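Local coordinates for aspartate aminotransferase (Plasmodium falciparum, PDB 3K7Y), which probably catalyses, as a pyridoxal-phosphate-dependent homodimer, the transfer of an amino group from L-aspartate to 2-oxoglutarate, giving oxaloacetate and L-glutamate, at residues 88-93 / 233-238; 355-360 / 376-381; 359-364 / 400-405. All blocks are in the same frame, centred on the assembly; numbering follows the deposited sequence.

Contact 1 (88-93 / 233-238); sequences NNSKYI and KFEEKN
The loop between helix 75-86 and strand 98-104, where S90 appears to form an ST turn, meets E235 from the last turn of helix 229-235, at the periphery of the large PLP-binding domain of the class I aminotransferase fold. In the turn as modelled, S90 OG accepts from Y92 N at 2.9 Å. E235 sends its extended chain toward the same place, CG anti to the backbone N (chi1 167°), and its OE2, whose place is uncertain, is modelled accepting a bent hydrogen bond from Y92 N at 3.3 Å. The positions of S90 OG and E235 OE2 are doubtful because the model sets them too close together, so the polar part of the contact is known only in outline. The apolar part is clearer. The E235 chain lies antiparallel to the Y92 side chain, and E235 CG rests over one ring face, displaced toward the rim, 4.0 Å from the ring centroid in a CH-pi contact. F86 of helix 75-86 also touches the E235 side chain, and I98 of strand 98-104 packs on the tyrosine. Beyond N238, at the far end of the ring, Y92 OH hydrogen-bonds to the backbone oxygen of I239.

Contact 2 (355-360 / 376-381); sequences FSFVPL and INNGRI
S356 and I381 form an antiparallel hydrogen-bonded pair, with S356 N donating to I381 O at 2.9 Å and a weak return bond from I381 N to S356 O. The next pair, F357 with R380, is non-hydrogen-bonded, and beyond it V358 N makes a long, weak bond to G379 O. A type I turn from I376 to G379, closed by G379 N bonding to I376 O, leads into the second strand; G379 takes a positive phi of 115°, where a side chain would run into the preceding carbonyl, so the position calls for glycine, and its CA lies 3.5 Å from V358 O in a CA-H...O contact. This two-stranded sheet lies on the active-site side of the small domain in the class I aminotransferase fold. There F355 and R380 form a cation-pi stack: the guanidinium lies flat on one face of the ring, planes 8° apart and centres 3.8 Å apart, with F355 CZ over the guanidinium centre. R380 CD adds a CH-pi contact at 3.6 Å from the ring centroid, close to the ring normal. A bend at chi3 (84°) puts NE above the rim of the ring, near CE1. R380 NH1 is bonded to OD1 of the PLP-binding N185 and NH2 to S35 O, which fix the rotation of the group, an arrangement consistent with the substrate-carboxylate arginine of related aspartate aminotransferases. CE1 of F357 lies 3.5 Å from the backbone oxygen of N378, and the ring turns an edge to R380 N while also meeting that of F152.

Contact 3 (359-364 / 400-405); sequences PLLAKI and LSLSQI
I364 and L402 hold the closely packed part of this contact, in which the helically coiled residues 359-363 and the adjoining I364 lie against the end of the C-terminal helix 390-403. The interface has no hydrogen bond across it and is built mainly by apolar side chains. CD1 of I364 reaches over the helix backbone to 4.0 Å from L402 CA, while its CG1 lies 3.4 Å from S401 OG. The two methyl branches of L402 divide their contacts: CD2 meets L360 CD2 at 4.1 Å and I364 CD1 at 4.3 Å, whereas CD1 approaches L361 CD1 at 4.3 Å. L360 reaches this place with CG anti to the backbone N (chi1 -172°), and its side chain crosses that of L402 at a slant. I364, L361, S401 and L402 are all buried. Toward the chain terminus the packing gives way to solvent. K363 and I405 are exposed there, and K363 NZ approaches the CG2 methyl of I405, at 4.1 Å. The side chain of I405 still runs antiparallel past that of I364, CD1 facing CD1, but this last residue, which carries the terminal carboxylate, also touches a crystal neighbour, so its setting may partly reflect the lattice. On the protein side, Y343 packs on L360 and H367 on S401; the contact thus lays the final helix of the small domain against the loop that leaves strand 355-357 on its way to strand 373-374.

How the contacts relate
Contacts 2 and 3 are neighbours, with centres about 12 Å apart, and share P359 and L360, where the chain passes from the two-stranded sheet into the helical coil. They also touch directly: I381 CD1 lies 3.6 Å from L361 CD2, and N377 O is 3.4 Å from A362 CB. Contact 1 lies on the opposite side of the chain's centre, its centre about 36 Å from that of contact 2 and about 47 Å from that of contact 3. Contact 2 alone adjoins the cofactor: between nearest atoms, the F355 side chain comes within about 6 Å of bound pyridoxal phosphate and about 4 Å of the Y216 side chain, while contacts 1 and 3 lie away from the known cofactor-binding residues.

Contact 1 (88-93 / 233-238)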
loop_
_atom_site.group_PDB
_atom_site.type_symbol
_atom_site.label_atom_id
_atom_site.label_comp_id
_atom_site.label_asym_id
_atom_site.label_seq_id
_atom_site.Cartn_x
_atom_site.Cartn_y
_atom_site.Cartn_z
ATOM N N ASN A 88 -25.464 -12.098 7.806
ATOM C CA ASN A 88 -26.453 -11.136 8.293
ATOM C C ASN A 88 -27.727 -11.804 8.815
ATOM O O ASN A 88 -28.256 -12.722 8.192
ATOM C CB ASN A 88 -26.781 -10.046 7.254
ATOM C CG ASN A 88 -27.478 -10.585 6.028
ATOM O OD1 ASN A 88 -28.544 -10.102 5.654
ATOM N ND2 ASN A 88 -26.880 -11.585 5.390
ATOM N N ASN A 89 -28.193 -11.358 9.976
ATOM C CA ASN A 89 -27.473 -10.343 10.724
ATOM C C ASN A 89 -26.656 -10.938 11.864
ATOM O O ASN A 89 -26.848 -12.095 12.255
ATOM C CB ASN A 89 -28.410 -9.215 11.169
ATOM C CG ASN A 89 -28.723 -8.235 10.038
ATOM O OD1 ASN A 89 -28.615 -7.020 10.206
ATOM N ND2 ASN A 89 -29.105 -8.763 8.880
ATOM N N SER A 90 -25.731 -10.138 12.373
ATOM C CA SER A 90 -24.752 -10.607 13.319
ATOM C C SER A 90 -24.988 -9.981 14.683
ATOM O O SER A 90 -25.494 -8.865 14.779
ATOM C CB SER A 90 -23.377 -10.240 12.787
ATOM O OG SER A 90 -22.351 -10.537 13.703
ATOM N N LYS A 91 -24.646 -10.723 15.736
ATOM C CA LYS A 91 -24.556 -10.184 17.104
ATOM C C LYS A 91 -23.442 -9.120 17.185
ATOM O O LYS A 91 -23.522 -8.181 17.973
ATOM C CB LYS A 91 -24.248 -11.319 18.103
ATOM C CG LYS A 91 -25.386 -12.307 18.404
ATOM C CD LYS A 91 -26.239 -11.843 19.590
ATOM C CE LYS A 91 -26.782 -13.014 20.416
ATOM N NZ LYS A 91 -27.922 -13.721 19.777
ATOM N N TYR A 92 -22.411 -9.290 16.356
ATOM C CA TYR A 92 -21.214 -8.461 16.361
ATOM C C TYR A 92 -21.345 -7.178 15.547
ATOM O O TYR A 92 -20.913 -6.123 15.994
ATOM C CB TYR A 92 -20.021 -9.252 15.826
ATOM C CG TYR A 92 -19.400 -10.270 16.766
ATOM C CD1 TYR A 92 -18.521 -11.245 16.275
ATOM C CD2 TYR A 92 -19.669 -10.263 18.137
ATOM C CE1 TYR A 92 -17.928 -12.183 17.124
ATOM C CE2 TYR A 92 -19.078 -11.199 18.997
ATOM C CZ TYR A 92 -18.212 -12.153 18.481
ATOM O OH TYR A 92 -17.625 -13.073 19.315
ATOM N N ILE A 93 -21.918 -7.273 14.350
ATOM C CA ILE A 93 -21.979 -6.147 13.412
ATOM C C ILE A 93 -22.768 -4.937 13.929
ATOM O O ILE A 93 -22.194 -3.862 14.135
ATOM C CB ILE A 93 -22.518 -6.569 12.025
ATOM C CG1 ILE A 93 -21.580 -7.585 11.376
ATOM C CG2 ILE A 93 -22.661 -5.359 11.117
ATOM C CD1 ILE A 93 -22.080 -8.162 10.063
ATOM N N LYS A 233 -19.979 -19.873 13.383
ATOM C CA LYS A 233 -20.157 -20.701 14.559
ATOM C C LYS A 233 -19.403 -20.088 15.750
ATOM O O LYS A 233 -20.003 -19.870 16.798
ATOM C CB LYS A 233 -19.755 -22.148 14.272
ATOM C CG LYS A 233 -20.626 -23.138 15.001
ATOM C CD LYS A 233 -20.808 -24.464 14.251
ATOM C CE LYS A 233 -21.550 -25.457 15.161
ATOM N NZ LYS A 233 -21.783 -26.816 14.586
ATOM N N PHE A 234 -18.113 -19.780 15.565
ATOM C CA PHE A 234 -17.301 -19.026 16.540
ATOM C C PHE A 234 -18.024 -17.812 17.120
ATOM O O PHE A 234 -17.982 -17.564 18.326
ATOM C CB PHE A 234 -16.034 -18.502 15.872
ATOM C CG PHE A 234 -14.798 -19.282 16.183
ATOM C CD1 PHE A 234 -14.416 -20.361 15.397
ATOM C CD2 PHE A 234 -13.976 -18.903 17.230
ATOM C CE1 PHE A 234 -13.249 -21.071 15.675
ATOM C CE2 PHE A 234 -12.814 -19.614 17.509
ATOM C CZ PHE A 234 -12.456 -20.699 16.730
ATOM N N GLU A 235 -18.657 -17.040 16.243
ATOM C CA GLU A 235 -19.379 -15.841 16.646
ATOM C C GLU A 235 -20.520 -16.150 17.619
ATOM O O GLU A 235 -20.648 -15.505 18.661
ATOM C CB GLU A 235 -19.907 -15.104 15.423
ATOM C CG GLU A 235 -20.923 -14.027 15.765
ATOM C CD GLU A 235 -21.278 -13.175 14.576
ATOM O OE1 GLU A 235 -21.481 -13.727 13.466
ATOM O OE2 GLU A 235 -21.346 -11.946 14.754
ATOM N N GLU A 236 -21.355 -17.125 17.277
ATOM C CA GLU A 236 -22.336 -17.608 18.231
ATOM C C GLU A 236 -21.566 -18.142 19.431
ATOM O O GLU A 236 -20.508 -18.741 19.265
ATOM C CB GLU A 236 -23.205 -18.695 17.615
ATOM C CG GLU A 236 -24.400 -19.065 18.481
ATOM C CD GLU A 236 -25.553 -19.628 17.675
ATOM O OE1 GLU A 236 -25.277 -20.325 16.671
ATOM O OE2 GLU A 236 -26.728 -19.371 18.041
ATOM N N LYS A 237 -22.092 -17.923 20.635
ATOM C CA LYS A 237 -21.306 -18.080 21.868
ATOM C C LYS A 237 -19.973 -17.348 21.688
ATOM O O LYS A 237 -18.920 -17.951 21.501
ATOM C CB LYS A 237 -21.155 -19.556 22.291
ATOM C CG LYS A 237 -22.212 -20.026 23.346
ATOM C CD LYS A 237 -23.585 -20.412 22.736
ATOM C CE LYS A 237 -24.759 -20.217 23.716
ATOM N NZ LYS A 237 -24.706 -21.063 24.943
ATOM N N ASN A 238 -20.072 -16.027 21.757
ATOM C CA ASN A 238 -19.069 -15.119 21.241
ATOM C C ASN A 238 -17.650 -15.305 21.729
ATOM O O ASN A 238 -17.374 -15.204 22.919
ATOM C CB ASN A 238 -19.514 -13.658 21.414
ATOM C CG ASN A 238 -19.937 -13.327 22.826
ATOM O OD1 ASN A 238 -19.364 -13.806 23.803
ATOM N ND2 ASN A 238 -20.945 -12.482 22.938
#

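Contact 2 (355-360 / 376-381)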
loop_
_atom_site.group_PDB
_atom_site.type_symbol
_atom_site.label_atom_id
_atom_site.label_comp_id
_atom_site.label_asym_id
_atom_site.label_seq_id
_atom_site.Cartn_x
_atom_site.Cartn_y
_atom_site.Cartn_z
ATOM N N PHE A 355 -6.306 -24.683 -6.180
ATOM C CA PHE A 355 -5.257 -25.667 -6.476
ATOM C C PHE A 355 -5.617 -27.118 -6.155
ATOM O O PHE A 355 -6.625 -27.408 -5.515
ATOM C CB PHE A 355 -3.956 -25.359 -5.713
ATOM C CG PHE A 355 -3.583 -23.914 -5.673
ATOM C CD1 PHE A 355 -3.013 -23.298 -6.770
ATOM C CD2 PHE A 355 -3.779 -23.173 -4.516
ATOM C CE1 PHE A 355 -2.669 -21.952 -6.710
ATOM C CE2 PHE A 355 -3.440 -21.843 -4.451
ATOM C CZ PHE A 355 -2.889 -21.230 -5.539
ATOM N N SER A 356 -4.764 -28.025 -6.612
ATOM C CA SER A 356 -4.668 -29.344 -6.010
ATOM C C SER A 356 -3.250 -29.482 -5.463
ATOM O O SER A 356 -2.351 -28.761 -5.895
ATOM C CB SER A 356 -4.993 -30.448 -7.016
ATOM O OG SER A 356 -6.386 -30.707 -7.039
ATOM N N PHE A 357 -3.064 -30.380 -4.500
ATOM C CA PHE A 357 -1.782 -30.560 -3.841
ATOM C C PHE A 357 -1.397 -32.035 -3.917
ATOM O O PHE A 357 -2.031 -32.882 -3.276
ATOM C CB PHE A 357 -1.886 -30.092 -2.391
ATOM C CG PHE A 357 -0.575 -30.085 -1.633
ATOM C CD1 PHE A 357 0.572 -29.518 -2.181
ATOM C CD2 PHE A 357 -0.513 -30.596 -0.338
ATOM C CE1 PHE A 357 1.771 -29.506 -1.463
ATOM C CE2 PHE A 357 0.675 -30.584 0.385
ATOM C CZ PHE A 357 1.819 -30.040 -0.175
ATOM N N VAL A 358 -0.371 -32.340 -4.715
ATOM C CA VAL A 358 0.064 -33.717 -4.931
ATOM C C VAL A 358 1.535 -33.868 -4.520
ATOM O O VAL A 358 2.426 -33.747 -5.367
ATOM C CB VAL A 358 -0.126 -34.122 -6.432
ATOM C CG1 VAL A 358 0.226 -35.601 -6.689
ATOM C CG2 VAL A 358 -1.542 -33.835 -6.890
ATOM N N PRO A 359 1.806 -34.116 -3.222
ATOM C CA PRO A 359 3.215 -34.160 -2.799
ATOM C C PRO A 359 4.087 -35.019 -3.712
ATOM O O PRO A 359 5.209 -34.625 -4.060
ATOM C CB PRO A 359 3.133 -34.731 -1.379
ATOM C CG PRO A 359 1.832 -34.187 -0.856
ATOM C CD PRO A 359 0.889 -34.167 -2.064
ATOM N N LEU A 360 3.548 -36.155 -4.133
ATOM C CA LEU A 360 4.230 -37.048 -5.069
ATOM C C LEU A 360 4.962 -36.341 -6.226
ATOM O O LEU A 360 6.015 -36.797 -6.682
ATOM C CB LEU A 360 3.231 -38.053 -5.627
ATOM C CG LEU A 360 3.954 -39.113 -6.435
ATOM C CD1 LEU A 360 4.758 -40.019 -5.499
ATOM C CD2 LEU A 360 2.988 -39.897 -7.308
ATOM N N ILE A 376 4.679 -25.830 -9.002
ATOM C CA ILE A 376 5.489 -25.453 -7.835
ATOM C C ILE A 376 6.327 -26.634 -7.283
ATOM O O ILE A 376 5.931 -27.797 -7.361
ATOM C CB ILE A 376 4.650 -24.758 -6.711
ATOM C CG1 ILE A 376 3.822 -23.596 -7.276
ATOM C CG2 ILE A 376 5.536 -24.260 -5.562
ATOM C CD1 ILE A 376 2.301 -23.933 -7.455
ATOM N N ASN A 377 7.496 -26.301 -6.737
ATOM C CA ASN A 377 8.458 -27.256 -6.153
ATOM C C ASN A 377 7.892 -28.290 -5.191
ATOM O O ASN A 377 8.503 -29.346 -5.000
ATOM C CB ASN A 377 9.571 -26.489 -5.417
ATOM C CG ASN A 377 10.241 -25.460 -6.303
ATOM O OD1 ASN A 377 10.008 -24.245 -6.163
ATOM N ND2 ASN A 377 11.052 -25.941 -7.257
ATOM N N ASN A 378 6.755 -27.986 -4.568
ATOM C CA ASN A 378 6.207 -28.843 -3.503
ATOM C C ASN A 378 5.051 -29.786 -3.893
ATOM O O ASN A 378 4.618 -30.607 -3.071
ATOM C CB ASN A 378 5.845 -28.009 -2.252
ATOM C CG ASN A 378 4.716 -26.984 -2.495
ATOM O OD1 ASN A 378 4.465 -26.133 -1.647
ATOM N ND2 ASN A 378 4.048 -27.063 -3.637
ATOM N N GLY A 379 4.565 -29.664 -5.130
ATOM C CA GLY A 379 3.418 -30.420 -5.584
ATOM C C GLY A 379 2.172 -29.609 -5.923
ATOM O O GLY A 379 1.296 -30.123 -6.607
ATOM N N ARG A 380 2.068 -28.360 -5.450
ATOM C CA ARG A 380 0.867 -27.511 -5.672
ATOM C C ARG A 380 0.539 -27.274 -7.154
ATOM O O ARG A 380 1.440 -27.114 -7.990
ATOM C CB ARG A 380 0.987 -26.165 -4.954
ATOM C CG ARG A 380 -0.337 -25.402 -4.882
ATOM C CD ARG A 380 -0.201 -23.996 -4.291
ATOM N NE ARG A 380 0.212 -22.992 -5.276
ATOM C CZ ARG A 380 0.374 -21.696 -5.013
ATOM N NH1 ARG A 380 0.160 -21.216 -3.788
ATOM N NH2 ARG A 380 0.744 -20.866 -5.985
ATOM N N ILE A 381 -0.746 -27.230 -7.487
ATOM C CA ILE A 381 -1.140 -27.213 -8.893
ATOM C C ILE A 381 -2.305 -26.305 -9.178
ATOM O O ILE A 381 -3.409 -26.516 -8.669
ATOM C CB ILE A 381 -1.495 -28.617 -9.358
ATOM C CG1 ILE A 381 -0.305 -29.256 -10.049
ATOM C CG2 ILE A 381 -2.695 -28.624 -10.293
ATOM C CD1 ILE A 381 -0.511 -30.733 -10.215
#

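Contact 3 (359-364 / 400-405)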
loop_
_atom_site.group_PDB
_atom_site.type_symbol
_atom_site.label_atom_id
_atom_site.label_comp_id
_atom_site.label_asym_id
_atom_site.label_seq_id
_atom_site.Cartn_x
_atom_site.Cartn_y
_atom_site.Cartn_z
ATOM N N PRO A 359 1.806 -34.116 -3.222
ATOM C CA PRO A 359 3.215 -34.160 -2.799
ATOM C C PRO A 359 4.087 -35.019 -3.712
ATOM O O PRO A 359 5.209 -34.625 -4.060
ATOM C CB PRO A 359 3.133 -34.731 -1.379
ATOM C CG PRO A 359 1.832 -34.187 -0.856
ATOM C CD PRO A 359 0.889 -34.167 -2.064
ATOM N N LEU A 360 3.548 -36.155 -4.133
ATOM C CA LEU A 360 4.230 -37.048 -5.069
ATOM C C LEU A 360 4.962 -36.341 -6.226
ATOM O O LEU A 360 6.015 -36.797 -6.682
ATOM C CB LEU A 360 3.231 -38.053 -5.627
ATOM C CG LEU A 360 3.954 -39.113 -6.435
ATOM C CD1 LEU A 360 4.758 -40.019 -5.499
ATOM C CD2 LEU A 360 2.988 -39.897 -7.308
ATOM N N LEU A 361 4.396 -35.231 -6.688
ATOM C CA LEU A 361 4.923 -34.505 -7.847
ATOM C C LEU A 361 6.165 -33.664 -7.536
ATOM O O LEU A 361 6.931 -33.311 -8.442
ATOM C CB LEU A 361 3.821 -33.652 -8.500
ATOM C CG LEU A 361 2.917 -34.289 -9.576
ATOM C CD1 LEU A 361 2.796 -35.784 -9.461
ATOM C CD2 LEU A 361 1.535 -33.679 -9.592
ATOM N N ALA A 362 6.379 -33.356 -6.259
ATOM C CA ALA A 362 7.599 -32.665 -5.856
ATOM C C ALA A 362 8.826 -33.355 -6.474
ATOM O O ALA A 362 9.730 -32.684 -6.974
ATOM C CB ALA A 362 7.701 -32.604 -4.344
ATOM N N LYS A 363 8.823 -34.693 -6.464
ATOM C CA LYS A 363 9.860 -35.516 -7.101
ATOM C C LYS A 363 10.069 -35.232 -8.597
ATOM O O LYS A 363 11.192 -35.301 -9.085
ATOM C CB LYS A 363 9.543 -37.015 -6.937
ATOM C CG LYS A 363 9.507 -37.568 -5.507
ATOM C CD LYS A 363 9.579 -39.100 -5.520
ATOM C CE LYS A 363 10.984 -39.623 -5.920
ATOM N NZ LYS A 363 11.037 -41.068 -6.353
ATOM N N ILE A 364 8.989 -34.917 -9.314
ATOM C CA ILE A 364 9.003 -34.847 -10.789
ATOM C C ILE A 364 8.994 -33.393 -11.347
ATOM O O ILE A 364 8.972 -33.163 -12.561
ATOM C CB ILE A 364 7.864 -35.781 -11.381
ATOM C CG1 ILE A 364 8.453 -36.831 -12.307
ATOM C CG2 ILE A 364 6.671 -35.019 -11.996
ATOM C CD1 ILE A 364 9.151 -37.932 -11.571
ATOM N N LEU A 400 4.359 -40.300 -18.077
ATOM C CA LEU A 400 5.630 -40.504 -18.786
ATOM C C LEU A 400 6.764 -40.165 -17.846
ATOM O O LEU A 400 7.695 -40.958 -17.618
ATOM C CB LEU A 400 5.710 -39.592 -20.023
ATOM C CG LEU A 400 6.771 -39.897 -21.089
ATOM C CD1 LEU A 400 6.452 -39.173 -22.402
ATOM C CD2 LEU A 400 8.174 -39.558 -20.616
ATOM N N SER A 401 6.645 -38.969 -17.288
ATOM C CA SER A 401 7.655 -38.453 -16.410
ATOM C C SER A 401 7.763 -39.260 -15.131
ATOM O O SER A 401 8.863 -39.495 -14.626
ATOM C CB SER A 401 7.365 -37.027 -16.079
ATOM O OG SER A 401 8.581 -36.451 -15.724
ATOM N N LEU A 402 6.622 -39.704 -14.616
ATOM C CA LEU A 402 6.612 -40.478 -13.394
ATOM C C LEU A 402 7.312 -41.811 -13.551
ATOM O O LEU A 402 7.980 -42.277 -12.625
ATOM C CB LEU A 402 5.190 -40.669 -12.896
ATOM C CG LEU A 402 4.880 -39.670 -11.788
ATOM C CD1 LEU A 402 3.382 -39.515 -11.559
ATOM C CD2 LEU A 402 5.606 -40.099 -10.518
ATOM N N SER A 403 7.178 -42.407 -14.734
ATOM C CA SER A 403 7.695 -43.744 -14.977
ATOM C C SER A 403 9.217 -43.801 -15.062
ATOM O O SER A 403 9.796 -44.869 -14.868
ATOM C CB SER A 403 7.074 -44.343 -16.229
ATOM O OG SER A 403 7.919 -45.351 -16.779
ATOM N N GLN A 404 9.865 -42.673 -15.352
ATOM C CA GLN A 404 11.328 -42.640 -15.352
ATOM C C GLN A 404 11.889 -42.680 -13.930
ATOM O O GLN A 404 12.653 -41.793 -13.543
ATOM C CB GLN A 404 11.864 -41.384 -16.034
ATOM C CG GLN A 404 11.480 -41.181 -17.480
ATOM C CD GLN A 404 12.247 -40.025 -18.112
ATOM O OE1 GLN A 404 13.004 -39.327 -17.433
ATOM N NE2 GLN A 404 12.059 -39.825 -19.417
ATOM N N ILE A 405 11.496 -43.682 -13.143
ATOM C CA ILE A 405 12.102 -43.916 -11.818
ATOM C C ILE A 405 11.908 -45.363 -11.342
ATOM O O ILE A 405 12.709 -46.279 -11.619
ATOM C CB ILE A 405 11.612 -42.912 -10.731
ATOM C CG1 ILE A 405 10.851 -41.731 -11.367
ATOM C CG2 ILE A 405 12.784 -42.502 -9.833
ATOM C CD1 ILE A 405 11.306 -40.371 -10.949
ATOM O OXT ILE A 405 10.918 -45.630 -10.658
#